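Local atomic coordinates of tannase (PDB entry 3WA7), a protein that catalyses, as a bacterial tannase of the alpha/beta-hydrolase superfamily, the hydrolysis of galloyl ester bonds in tannins, a reaction that yields gallic acid. Residues A[100-106]-A[461-465]; A[59-63]-A[464-469]; A[68-73]-A[156-161]; A[412-416]-A[455-460]. All coordinates share one frame; numbering follows the deposited sequence.

Contact 1: A[100-106]-A[461-465]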
loop_
_atom_site.group_PDB
_atom_site.type_symbol
_atom_site.label_atom_id
_atom_site.label_comp_id
_atom_site.label_asym_id
_atom_site.label_seq_id
_atom_site.Cartn_x
_atom_site.Cartn_y
_atom_site.Cartn_z
ATOM N N GLN A 100 14.375 -7.060 11.930
ATOM C CA GLN A 100 15.018 -7.890 10.917
ATOM C C GLN A 100 15.801 -7.063 9.903
ATOM O O GLN A 100 16.839 -7.497 9.400
ATOM C CB GLN A 100 13.966 -8.738 10.195
ATOM C CG GLN A 100 13.313 -9.799 11.073
ATOM C CD GLN A 100 14.321 -10.762 11.667
ATOM O OE1 GLN A 100 15.206 -11.259 10.971
ATOM N NE2 GLN A 100 14.187 -11.039 12.961
ATOM N N ALA A 101 15.300 -5.869 9.604
ATOM C CA ALA A 101 15.959 -4.986 8.648
ATOM C C ALA A 101 17.315 -4.533 9.188
ATOM O O ALA A 101 18.301 -4.487 8.457
ATOM C CB ALA A 101 15.074 -3.772 8.362
ATOM N N LEU A 102 17.358 -4.202 10.473
ATOM C CA LEU A 102 18.597 -3.763 11.105
ATOM C C LEU A 102 19.607 -4.905 11.089
ATOM O O LEU A 102 20.793 -4.703 10.824
ATOM C CB LEU A 102 18.321 -3.321 12.544
ATOM C CG LEU A 102 17.532 -2.013 12.650
ATOM C CD1 LEU A 102 17.088 -1.781 14.089
ATOM C CD2 LEU A 102 18.399 -0.863 12.146
ATOM N N LYS A 103 19.117 -6.107 11.371
ATOM C CA LYS A 103 19.949 -7.304 11.380
ATOM C C LYS A 103 20.513 -7.553 9.978
ATOM O O LYS A 103 21.628 -8.058 9.821
ATOM C CB LYS A 103 19.106 -8.506 11.833
ATOM C CG LYS A 103 19.865 -9.821 11.931
ATOM C CD LYS A 103 18.972 -10.913 12.498
ATOM C CE LYS A 103 19.713 -12.235 12.640
ATOM N NZ LYS A 103 20.169 -12.755 11.320
ATOM N N ARG A 104 19.736 -7.176 8.965
ATOM C CA ARG A 104 20.120 -7.350 7.567
ATOM C C ARG A 104 21.071 -6.254 7.075
ATOM O O ARG A 104 21.577 -6.324 5.954
ATOM C CB ARG A 104 18.867 -7.363 6.689
ATOM C CG ARG A 104 19.084 -7.868 5.277
ATOM C CD ARG A 104 19.131 -9.388 5.239
ATOM N NE ARG A 104 19.058 -9.894 3.872
ATOM C CZ ARG A 104 18.565 -11.083 3.542
ATOM N NH1 ARG A 104 18.100 -11.896 4.480
ATOM N NH2 ARG A 104 18.528 -11.457 2.270
ATOM N N GLY A 105 21.303 -5.244 7.907
ATOM C CA GLY A 105 22.206 -4.167 7.537
ATOM C C GLY A 105 21.555 -2.939 6.926
ATOM O O GLY A 105 22.243 -2.062 6.402
ATOM N N TYR A 106 20.231 -2.862 6.987
ATOM C CA TYR A 106 19.528 -1.709 6.426
ATOM C C TYR A 106 19.382 -0.594 7.448
ATOM O O TYR A 106 19.233 -0.849 8.643
ATOM C CB TYR A 106 18.111 -2.085 5.986
ATOM C CG TYR A 106 17.999 -3.235 5.016
ATOM C CD1 TYR A 106 16.790 -3.910 4.865
ATOM C CD2 TYR A 106 19.089 -3.655 4.254
ATOM C CE1 TYR A 106 16.663 -4.976 3.986
ATOM C CE2 TYR A 106 18.974 -4.725 3.367
ATOM C CZ TYR A 106 17.757 -5.380 3.242
ATOM O OH TYR A 106 17.626 -6.446 2.380
ATOM N N PHE A 461 13.769 -9.201 1.636
ATOM C CA PHE A 461 15.158 -8.797 1.827
ATOM C C PHE A 461 16.068 -9.376 0.739
ATOM O O PHE A 461 17.079 -8.772 0.378
ATOM C CB PHE A 461 15.647 -9.217 3.220
ATOM C CG PHE A 461 14.983 -8.473 4.359
ATOM C CD1 PHE A 461 15.265 -8.812 5.680
ATOM C CD2 PHE A 461 14.080 -7.440 4.115
ATOM C CE1 PHE A 461 14.656 -8.135 6.742
ATOM C CE2 PHE A 461 13.464 -6.756 5.173
ATOM C CZ PHE A 461 13.755 -7.107 6.486
ATOM N N SER A 462 15.704 -10.542 0.213
ATOM C CA SER A 462 16.488 -11.160 -0.853
ATOM C C SER A 462 16.358 -10.290 -2.102
ATOM O O SER A 462 17.327 -10.083 -2.837
ATOM C CB SER A 462 15.978 -12.574 -1.147
ATOM O OG SER A 462 16.675 -13.144 -2.241
ATOM N N TRP A 463 15.148 -9.782 -2.333
ATOM C CA TRP A 463 14.879 -8.912 -3.477
ATOM C C TRP A 463 15.666 -7.612 -3.313
ATOM O O TRP A 463 16.308 -7.142 -4.252
ATOM C CB TRP A 463 13.379 -8.609 -3.561
ATOM C CG TRP A 463 12.988 -7.607 -4.618
ATOM C CD1 TRP A 463 12.973 -7.797 -5.971
ATOM C CD2 TRP A 463 12.530 -6.266 -4.397
ATOM N NE1 TRP A 463 12.531 -6.658 -6.607
ATOM C CE2 TRP A 463 12.253 -5.704 -5.665
ATOM C CE3 TRP A 463 12.327 -5.485 -3.251
ATOM C CZ2 TRP A 463 11.781 -4.392 -5.817
ATOM C CZ3 TRP A 463 11.857 -4.180 -3.404
ATOM C CH2 TRP A 463 11.589 -3.650 -4.680
ATOM N N ILE A 464 15.620 -7.032 -2.117
ATOM C CA ILE A 464 16.345 -5.793 -1.865
ATOM C C ILE A 464 17.850 -5.975 -2.085
ATOM O O ILE A 464 18.481 -5.181 -2.782
ATOM C CB ILE A 464 16.090 -5.278 -0.426
ATOM C CG1 ILE A 464 14.632 -4.815 -0.300
ATOM C CG2 ILE A 464 17.051 -4.136 -0.097
ATOM C CD1 ILE A 464 14.262 -4.285 1.072
ATOM N N ASP A 465 18.422 -7.023 -1.501
ATOM C CA ASP A 465 19.851 -7.277 -1.657
ATOM C C ASP A 465 20.213 -7.522 -3.119
ATOM O O ASP A 465 21.298 -7.154 -3.568
ATOM C CB ASP A 465 20.286 -8.475 -0.807
ATOM C CG ASP A 465 20.199 -8.194 0.682
ATOM O OD1 ASP A 465 20.042 -7.014 1.059
ATOM O OD2 ASP A 465 20.300 -9.150 1.476
#
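R104 meets F461 and D465 through an arm whose CG stands opposite its own backbone N (chi1 -166°) and which then bends at chi2 (79°), bringing the guanidinium over CB of F461 and its edge to D465. The CZ of R104 lies 3.5 Å from F461 CB. Side-on, NE and NH2 of R104 both bond to one oxygen, D465 OD2, at 2.8 and 3.0 Å, so the salt bridge rests on a single carboxylate atom reached from one face of its plane. The other oxygen, D465 OD1, accepts the hydroxyl of Y106 from above the carboxylate plane, with OH 2.8 Å away. Because Y62 OH and N60 ND2 also donate to D465, this carboxylate is closely surrounded by donors, which would favour its charged form. Y106 also turns its edge to the face of F461 in a T-shaped pair, centroids 5.1 Å apart and planes at 78°; the nearest ring carbons are Y106 CE1 and F461 CD2, 3.6 Å apart. The far end of the phenyl ring rests against the last turn of helix 95-103, its CE1 3.5 Å from Q100 O. G105 closes that helix in a Schellman motif. Elsewhere on helix 95-103, L102 packs on strands 22-33 and 44-50, while W463 of helix 457-468 reaches strand 410-414.

Contact 2: A[59-63]-A[464-469]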
loop_
_atom_site.group_PDB
_atom_site.type_symbol
_atom_site.label_atom_id
_atom_site.label_comp_id
_atom_site.label_asym_id
_atom_site.label_seq_id
_atom_site.Cartn_x
_atom_site.Cartn_y
_atom_site.Cartn_z
ATOM N N VAL A 59 27.804 -4.842 7.528
ATOM C CA VAL A 59 26.772 -5.800 7.888
ATOM C C VAL A 59 26.185 -6.348 6.593
ATOM O O VAL A 59 25.698 -5.584 5.758
ATOM C CB VAL A 59 25.615 -5.152 8.683
ATOM C CG1 VAL A 59 24.581 -6.217 9.040
ATOM C CG2 VAL A 59 26.143 -4.473 9.935
ATOM N N ASN A 60 26.244 -7.666 6.420
ATOM C CA ASN A 60 25.691 -8.297 5.225
ATOM C C ASN A 60 26.224 -7.653 3.940
ATOM O O ASN A 60 25.504 -7.524 2.946
ATOM C CB ASN A 60 24.160 -8.211 5.285
ATOM C CG ASN A 60 23.477 -8.986 4.174
ATOM O OD1 ASN A 60 23.811 -10.143 3.910
ATOM N ND2 ASN A 60 22.497 -8.356 3.529
ATOM N N GLY A 61 27.488 -7.241 3.967
ATOM C CA GLY A 61 28.096 -6.633 2.796
ATOM C C GLY A 61 27.852 -5.143 2.628
ATOM O O GLY A 61 28.385 -4.526 1.708
ATOM N N TYR A 62 27.048 -4.558 3.511
ATOM C CA TYR A 62 26.757 -3.130 3.436
ATOM C C TYR A 62 27.576 -2.331 4.443
ATOM O O TYR A 62 28.007 -2.856 5.467
ATOM C CB TYR A 62 25.281 -2.858 3.722
ATOM C CG TYR A 62 24.304 -3.471 2.749
ATOM C CD1 TYR A 62 23.472 -4.521 3.138
ATOM C CD2 TYR A 62 24.165 -2.964 1.457
ATOM C CE1 TYR A 62 22.516 -5.047 2.266
ATOM C CE2 TYR A 62 23.214 -3.482 0.579
ATOM C CZ TYR A 62 22.392 -4.521 0.991
ATOM O OH TYR A 62 21.432 -5.020 0.134
ATOM N N GLN A 63 27.776 -1.055 4.140
ATOM C CA GLN A 63 28.504 -0.149 5.016
ATOM C C GLN A 63 27.653 1.100 5.179
ATOM O O GLN A 63 26.611 1.233 4.535
ATOM C CB GLN A 63 29.862 0.222 4.417
ATOM C CG GLN A 63 30.873 -0.912 4.439
ATOM C CD GLN A 63 32.250 -0.465 4.004
ATOM O OE1 GLN A 63 32.444 -0.032 2.868
ATOM N NE2 GLN A 63 33.216 -0.560 4.909
ATOM N N ILE A 464 15.620 -7.032 -2.117
ATOM C CA ILE A 464 16.345 -5.793 -1.865
ATOM C C ILE A 464 17.850 -5.975 -2.085
ATOM O O ILE A 464 18.481 -5.181 -2.782
ATOM C CB ILE A 464 16.090 -5.278 -0.426
ATOM C CG1 ILE A 464 14.632 -4.815 -0.300
ATOM C CG2 ILE A 464 17.051 -4.136 -0.097
ATOM C CD1 ILE A 464 14.262 -4.285 1.072
ATOM N N ASP A 465 18.422 -7.023 -1.501
ATOM C CA ASP A 465 19.851 -7.277 -1.657
ATOM C C ASP A 465 20.213 -7.522 -3.119
ATOM O O ASP A 465 21.298 -7.154 -3.568
ATOM C CB ASP A 465 20.286 -8.475 -0.807
ATOM C CG ASP A 465 20.199 -8.194 0.682
ATOM O OD1 ASP A 465 20.042 -7.014 1.059
ATOM O OD2 ASP A 465 20.300 -9.150 1.476
ATOM N N GLY A 466 19.300 -8.140 -3.859
ATOM C CA GLY A 466 19.550 -8.398 -5.266
ATOM C C GLY A 466 19.686 -7.094 -6.033
ATOM O O GLY A 466 20.541 -6.963 -6.909
ATOM N N LEU A 467 18.841 -6.123 -5.697
ATOM C CA LEU A 467 18.860 -4.815 -6.350
ATOM C C LEU A 467 20.082 -3.980 -5.977
ATOM O O LEU A 467 20.665 -3.298 -6.818
ATOM C CB LEU A 467 17.612 -4.011 -5.969
ATOM C CG LEU A 467 16.219 -4.462 -6.411
ATOM C CD1 LEU A 467 15.175 -3.558 -5.773
ATOM C CD2 LEU A 467 16.109 -4.405 -7.924
ATOM N N CYS A 468 20.463 -4.038 -4.708
ATOM C CA CYS A 468 21.576 -3.243 -4.212
ATOM C C CYS A 468 22.962 -3.869 -4.311
ATOM O O CYS A 468 23.942 -3.160 -4.541
ATOM C CB CYS A 468 21.291 -2.838 -2.762
ATOM S SG CYS A 468 19.743 -1.909 -2.567
ATOM N N GLN A 469 23.051 -5.185 -4.146
ATOM C CA GLN A 469 24.343 -5.866 -4.198
ATOM C C GLN A 469 24.510 -6.810 -5.382
ATOM O O GLN A 469 25.290 -6.539 -6.295
ATOM C CB GLN A 469 24.568 -6.663 -2.914
ATOM C CG GLN A 469 24.380 -5.874 -1.640
ATOM C CD GLN A 469 24.625 -6.719 -0.408
ATOM O OE1 GLN A 469 24.026 -7.782 -0.242
ATOM N NE2 GLN A 469 25.505 -6.249 0.465
#
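N60 and G61 form the corner of a type I' beta turn, V59 to Y62, which sets both residues beside the C-terminal end of helix 457-468, the backbone of G61 lying against Q469 NE2. The amide of Q469 lies nearly flat on one face of the Y62 ring, planes 13° apart, with NE2 3.4 Å above the ring centre. From there NE2 of Q469 donates to N60 O at 2.8 Å, in the carbonyl plane on a lone pair and fairly straight (161°), which fixes how the amide is turned. The Y62 hydroxyl reaches past it to D465, its OH 2.6 Å from OD1 and approaching from above the carboxylate plane. N60 ND2 bonds to the other oxygen, D465 OD2, at 3.1 Å. At the ring edge sits C468, whose CB is 3.9 Å from Y62 CE2. An alanine in place of Y62 would probably leave the Q469 amide without the surface it rests on and take one hydroxyl donor from D465. The same carboxylate is held by R104 and Y106, at and beyond the end of helix 95-103, and Y62 also touches P68, so its ring sits between the end of helix 457-468 and P68, just ahead of strand 69-72.

Contact 3: A[68-73]-A[156-161]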
loop_
_atom_site.group_PDB
_atom_site.type_symbol
_atom_site.label_atom_id
_atom_site.label_comp_id
_atom_site.label_asym_id
_atom_site.label_seq_id
_atom_site.Cartn_x
_atom_site.Cartn_y
_atom_site.Cartn_z
ATOM N N PRO A 68 21.053 0.286 2.293
ATOM C CA PRO A 68 19.762 0.735 1.772
ATOM C C PRO A 68 19.037 1.428 2.919
ATOM O O PRO A 68 19.276 1.115 4.087
ATOM C CB PRO A 68 19.064 -0.573 1.394
ATOM C CG PRO A 68 20.192 -1.508 1.109
ATOM C CD PRO A 68 21.183 -1.177 2.193
ATOM N N ILE A 69 18.164 2.373 2.595
ATOM C CA ILE A 69 17.394 3.056 3.622
ATOM C C ILE A 69 15.937 2.646 3.443
ATOM O O ILE A 69 15.257 3.100 2.523
ATOM C CB ILE A 69 17.523 4.593 3.513
ATOM C CG1 ILE A 69 18.984 5.004 3.724
ATOM C CG2 ILE A 69 16.636 5.268 4.558
ATOM C CD1 ILE A 69 19.225 6.502 3.616
ATOM N N LEU A 70 15.478 1.753 4.312
ATOM C CA LEU A 70 14.100 1.275 4.263
ATOM C C LEU A 70 13.223 2.311 4.948
ATOM O O LEU A 70 13.535 2.753 6.055
ATOM C CB LEU A 70 13.976 -0.059 4.999
ATOM C CG LEU A 70 12.619 -0.766 4.926
ATOM C CD1 LEU A 70 12.416 -1.329 3.525
ATOM C CD2 LEU A 70 12.574 -1.891 5.952
HETATM N N MSE A 71 12.139 2.706 4.289
HETATM C CA MSE A 71 11.231 3.689 4.861
HETATM C C MSE A 71 9.824 3.119 4.911
HETATM O O MSE A 71 9.011 3.338 4.013
HETATM C CB MSE A 71 11.271 4.996 4.053
HETATM C CG MSE A 71 12.622 5.697 4.143
HETATM SE SE MSE A 71 12.633 7.489 3.407
HETATM C CE MSE A 71 11.761 8.421 4.868
ATOM N N PRO A 72 9.526 2.362 5.974
ATOM C CA PRO A 72 8.217 1.741 6.170
ATOM C C PRO A 72 7.247 2.728 6.798
ATOM O O PRO A 72 7.661 3.675 7.465
ATOM C CB PRO A 72 8.535 0.591 7.110
ATOM C CG PRO A 72 9.551 1.223 8.032
ATOM C CD PRO A 72 10.448 2.001 7.072
ATOM N N ASN A 73 5.957 2.519 6.574
ATOM C CA ASN A 73 4.963 3.386 7.188
ATOM C C ASN A 73 3.921 2.506 7.865
ATOM O O ASN A 73 3.750 1.338 7.511
ATOM C CB ASN A 73 4.320 4.321 6.155
ATOM C CG ASN A 73 3.358 3.607 5.229
ATOM O OD1 ASN A 73 2.283 3.175 5.645
ATOM N ND2 ASN A 73 3.739 3.482 3.963
ATOM N N ARG A 156 19.305 4.912 -2.305
ATOM C CA ARG A 156 18.744 3.573 -2.162
ATOM C C ARG A 156 17.595 3.551 -1.156
ATOM O O ARG A 156 17.528 2.682 -0.282
ATOM C CB ARG A 156 19.840 2.597 -1.731
ATOM C CG ARG A 156 20.956 2.451 -2.750
ATOM C CD ARG A 156 20.469 1.780 -4.032
ATOM N NE ARG A 156 21.567 1.592 -4.979
ATOM C CZ ARG A 156 21.943 2.488 -5.888
ATOM N NH1 ARG A 156 21.307 3.647 -6.000
ATOM N NH2 ARG A 156 22.981 2.230 -6.675
ATOM N N ILE A 157 16.693 4.520 -1.283
ATOM C CA ILE A 157 15.531 4.601 -0.408
ATOM C C ILE A 157 14.490 3.634 -0.946
ATOM O O ILE A 157 14.163 3.658 -2.130
ATOM C CB ILE A 157 14.932 6.027 -0.382
ATOM C CG1 ILE A 157 15.891 6.980 0.339
ATOM C CG2 ILE A 157 13.571 6.009 0.310
ATOM C CD1 ILE A 157 15.428 8.437 0.353
ATOM N N ILE A 158 13.987 2.771 -0.074
ATOM C CA ILE A 158 12.991 1.786 -0.458
ATOM C C ILE A 158 11.823 1.896 0.497
ATOM O O ILE A 158 11.963 1.647 1.690
ATOM C CB ILE A 158 13.570 0.357 -0.389
ATOM C CG1 ILE A 158 14.811 0.269 -1.281
ATOM C CG2 ILE A 158 12.523 -0.664 -0.845
ATOM C CD1 ILE A 158 15.546 -1.043 -1.181
ATOM N N THR A 159 10.669 2.293 -0.027
ATOM C CA THR A 159 9.491 2.425 0.817
ATOM C C THR A 159 8.785 1.087 0.983
ATOM O O THR A 159 8.926 0.184 0.157
ATOM C CB THR A 159 8.486 3.445 0.238
ATOM O OG1 THR A 159 8.260 3.167 -1.151
ATOM C CG2 THR A 159 9.007 4.862 0.407
ATOM N N ASN A 160 8.041 0.961 2.074
ATOM C CA ASN A 160 7.287 -0.254 2.334
ATOM C C ASN A 160 6.040 0.109 3.112
ATOM O O ASN A 160 6.046 1.035 3.922
ATOM C CB ASN A 160 8.117 -1.263 3.132
ATOM C CG ASN A 160 7.412 -2.598 3.279
ATOM O OD1 ASN A 160 6.876 -3.135 2.310
ATOM N ND2 ASN A 160 7.412 -3.141 4.488
ATOM N N GLY A 161 4.962 -0.616 2.855
ATOM C CA GLY A 161 3.725 -0.346 3.557
ATOM C C GLY A 161 2.707 -1.403 3.199
ATOM O O GLY A 161 2.875 -2.115 2.209
HETATM O O HOH W 1 6.417 4.116 3.091
HETATM O O HOH W 2 5.413 -0.879 6.448
#
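Selenomethionine M71, introduced by labelling, N160 and I158 give up the most surface where strands 69-72 and 157-160 run side by side in parallel, as neighbours in the central sheet. M71 joins both partners through its backbone: its N donates to I158 O at 2.8 Å, nearly straight (168°), and its O accepts N160 N at 3.2 Å, a longer bond with the donor well above the carbonyl plane. With CG beside the backbone N (chi1 -66°) and an extended chi2 (-170°), its SE lies 3.6 Å from CG2 of I157. These two side chains share a sheet face with I69 and T159, and on that face helix 131-145 packs against M71 and I157. I158 points to the opposite face with L70 and N160; it extends CD1 to within 4.4 Å of P68 CB and also meets I464 of helix 457-468. N160 has a polar end in this buried setting, satisfied by S201 at OD1 and D454 at ND2. Its carbonyl takes N73 N at 3.0 Å, nearly along the C=O axis. Beside this bond a water donates to M71 O and N160 O and accepts from N73 ND2, 2.9 Å away; N73 ND2 also bonds to G165 O, and N73 OD1 accepts from V75 N. G161 then leads into what is probably the nucleophile elbow, with S163 as the likely nucleophile. The chemistry thus shifts along the strands, from aliphatic packing to a buried network of amides and water where strand 157-160 runs into the probable elbow, N73 being bonded to its G165.

Contact 4: A[412-416]-A[455-460]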
loop_
_atom_site.group_PDB
_atom_site.type_symbol
_atom_site.label_atom_id
_atom_site.label_comp_id
_atom_site.label_asym_id
_atom_site.label_seq_id
_atom_site.Cartn_x
_atom_site.Cartn_y
_atom_site.Cartn_z
ATOM N N ARG A 412 8.136 -4.198 -6.076
ATOM C CA ARG A 412 7.793 -5.510 -5.536
ATOM C C ARG A 412 6.392 -5.372 -4.954
ATOM O O ARG A 412 6.170 -4.625 -3.996
ATOM C CB ARG A 412 8.767 -5.962 -4.445
ATOM C CG ARG A 412 8.462 -7.376 -3.940
ATOM C CD ARG A 412 9.543 -7.886 -2.995
ATOM N NE ARG A 412 9.384 -9.303 -2.666
ATOM C CZ ARG A 412 8.548 -9.781 -1.749
ATOM N NH1 ARG A 412 7.778 -8.960 -1.050
ATOM N NH2 ARG A 412 8.491 -11.087 -1.522
ATOM N N ILE A 413 5.447 -6.086 -5.548
ATOM C CA ILE A 413 4.060 -6.021 -5.119
ATOM C C ILE A 413 3.520 -7.384 -4.716
ATOM O O ILE A 413 3.774 -8.385 -5.389
ATOM C CB ILE A 413 3.174 -5.475 -6.256
ATOM C CG1 ILE A 413 3.711 -4.117 -6.725
ATOM C CG2 ILE A 413 1.725 -5.378 -5.792
ATOM C CD1 ILE A 413 2.992 -3.566 -7.935
ATOM N N ARG A 414 2.776 -7.409 -3.615
ATOM C CA ARG A 414 2.166 -8.635 -3.115
ATOM C C ARG A 414 0.729 -8.361 -2.679
ATOM O O ARG A 414 0.426 -7.295 -2.141
ATOM C CB ARG A 414 2.954 -9.189 -1.918
ATOM C CG ARG A 414 4.326 -9.760 -2.252
ATOM C CD ARG A 414 4.202 -11.054 -3.050
ATOM N NE ARG A 414 5.498 -11.670 -3.340
ATOM C CZ ARG A 414 6.349 -11.248 -4.272
ATOM N NH1 ARG A 414 6.060 -10.196 -5.027
ATOM N NH2 ARG A 414 7.494 -11.895 -4.461
ATOM N N HIS A 415 -0.156 -9.318 -2.944
ATOM C CA HIS A 415 -1.556 -9.228 -2.541
ATOM C C HIS A 415 -1.990 -10.666 -2.280
ATOM O O HIS A 415 -1.930 -11.501 -3.177
ATOM C CB HIS A 415 -2.435 -8.620 -3.643
ATOM C CG HIS A 415 -3.868 -8.445 -3.237
ATOM N ND1 HIS A 415 -4.378 -7.243 -2.795
ATOM C CD2 HIS A 415 -4.885 -9.336 -3.160
ATOM C CE1 HIS A 415 -5.647 -7.401 -2.461
ATOM N NE2 HIS A 415 -5.979 -8.662 -2.674
ATOM N N GLY A 416 -2.409 -10.954 -1.052
ATOM C CA GLY A 416 -2.815 -12.307 -0.704
ATOM C C GLY A 416 -3.969 -12.874 -1.511
ATOM O O GLY A 416 -4.923 -12.166 -1.826
ATOM N N TYR A 455 4.883 -10.532 5.641
ATOM C CA TYR A 455 4.857 -11.943 6.027
ATOM C C TYR A 455 5.887 -12.799 5.293
ATOM O O TYR A 455 5.972 -14.007 5.520
ATOM C CB TYR A 455 3.453 -12.507 5.778
ATOM C CG TYR A 455 2.890 -12.115 4.431
ATOM C CD1 TYR A 455 3.410 -12.649 3.254
ATOM C CD2 TYR A 455 1.876 -11.162 4.329
ATOM C CE1 TYR A 455 2.942 -12.247 2.008
ATOM C CE2 TYR A 455 1.398 -10.751 3.086
ATOM C CZ TYR A 455 1.938 -11.297 1.930
ATOM O OH TYR A 455 1.490 -10.878 0.698
ATOM N N ASP A 456 6.673 -12.166 4.428
ATOM C CA ASP A 456 7.680 -12.861 3.628
ATOM C C ASP A 456 9.007 -12.109 3.635
ATOM O O ASP A 456 9.620 -11.925 2.585
ATOM C CB ASP A 456 7.180 -12.953 2.188
ATOM C CG ASP A 456 6.829 -11.590 1.619
ATOM O OD1 ASP A 456 6.911 -10.604 2.382
ATOM O OD2 ASP A 456 6.470 -11.495 0.427
ATOM N N LEU A 457 9.456 -11.683 4.811
ATOM C CA LEU A 457 10.693 -10.916 4.908
ATOM C C LEU A 457 11.920 -11.559 4.263
ATOM O O LEU A 457 12.784 -10.854 3.732
ATOM C CB LEU A 457 10.977 -10.568 6.374
ATOM C CG LEU A 457 9.853 -9.769 7.048
ATOM C CD1 LEU A 457 10.300 -9.339 8.440
ATOM C CD2 LEU A 457 9.495 -8.548 6.202
ATOM N N GLY A 458 12.005 -12.886 4.300
ATOM C CA GLY A 458 13.140 -13.559 3.692
ATOM C C GLY A 458 13.233 -13.247 2.207
ATOM O O GLY A 458 14.315 -12.962 1.683
ATOM N N ASP A 459 12.090 -13.290 1.526
ATOM C CA ASP A 459 12.046 -13.005 0.097
ATOM C C ASP A 459 12.169 -11.501 -0.168
ATOM O O ASP A 459 12.817 -11.089 -1.124
ATOM C CB ASP A 459 10.742 -13.522 -0.519
ATOM C CG ASP A 459 10.665 -15.037 -0.546
ATOM O OD1 ASP A 459 9.617 -15.569 -0.971
ATOM O OD2 ASP A 459 11.647 -15.700 -0.154
ATOM N N LEU A 460 11.542 -10.684 0.677
ATOM C CA LEU A 460 11.617 -9.236 0.504
ATOM C C LEU A 460 13.060 -8.758 0.602
ATOM O O LEU A 460 13.524 -8.005 -0.246
ATOM C CB LEU A 460 10.775 -8.511 1.558
ATOM C CG LEU A 460 10.919 -6.981 1.588
ATOM C CD1 LEU A 460 10.483 -6.386 0.253
ATOM C CD2 LEU A 460 10.090 -6.409 2.728
HETATM O O HOH W 3 5.463 -13.502 -0.982
HETATM O O HOH W 4 7.333 -14.531 -2.722
#
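R412 and R414, on strand 410-414 of the alpha/beta-hydrolase sheet, form a salt-bridge network with D456 at the N-cap position of helix 457-468. R412 extends from CG to NE, its CG opposite the backbone N (chi1 -176°), and reaches D456 end-on: NH2 and NH1 bond to OD2 at 2.8 and 3.2 Å. The oxygen lies in the guanidinium plane, yet both nitrogens come from above the carboxylate, the two planes being 60° apart. One face of the R412 guanidinium carries R414 CZ, 3.5 Å above it and toward the rim; the other is covered by L460 CA. Two like charges can lie this close probably because acids surround them, D456 here and D442 at R414 NH2, while R414 NH1 is tied to I413 O. A leucine in place of R412 would probably leave D456 OD2 without its direct ionic partner and R414 without the flat group it lies against. D456 OD1 is held by Y203 of strand 199-203. R414 itself makes only a long, out-of-plane charge contact with D456, and a water links the two, accepting from R414 NE at 3.0 Å and donating to D456 OD2 at 2.7 Å.

How the contacts relate
Helix 457-468, the last of the chain, unites the set: contact 4 uses its start, contact 1 its middle and contact 2 its end. Contacts 1 and 2 share I464 and D465, with centres 7 Å apart; contacts 2 and 4 lie 18 Å apart. Contact 3 belongs to the central sheet, about 11 Å from contact 1 between centres, and touches the helix where I464 packs on I158. It shares that sheet with contact 4. Along the chain, contact 2 encloses contact 3 and then contact 4, whereas contacts 1 and 3 interleave. The C-terminal helix is therefore packed on the central sheet that leads into the probable catalytic elbow and bonded to early and late parts of the chain.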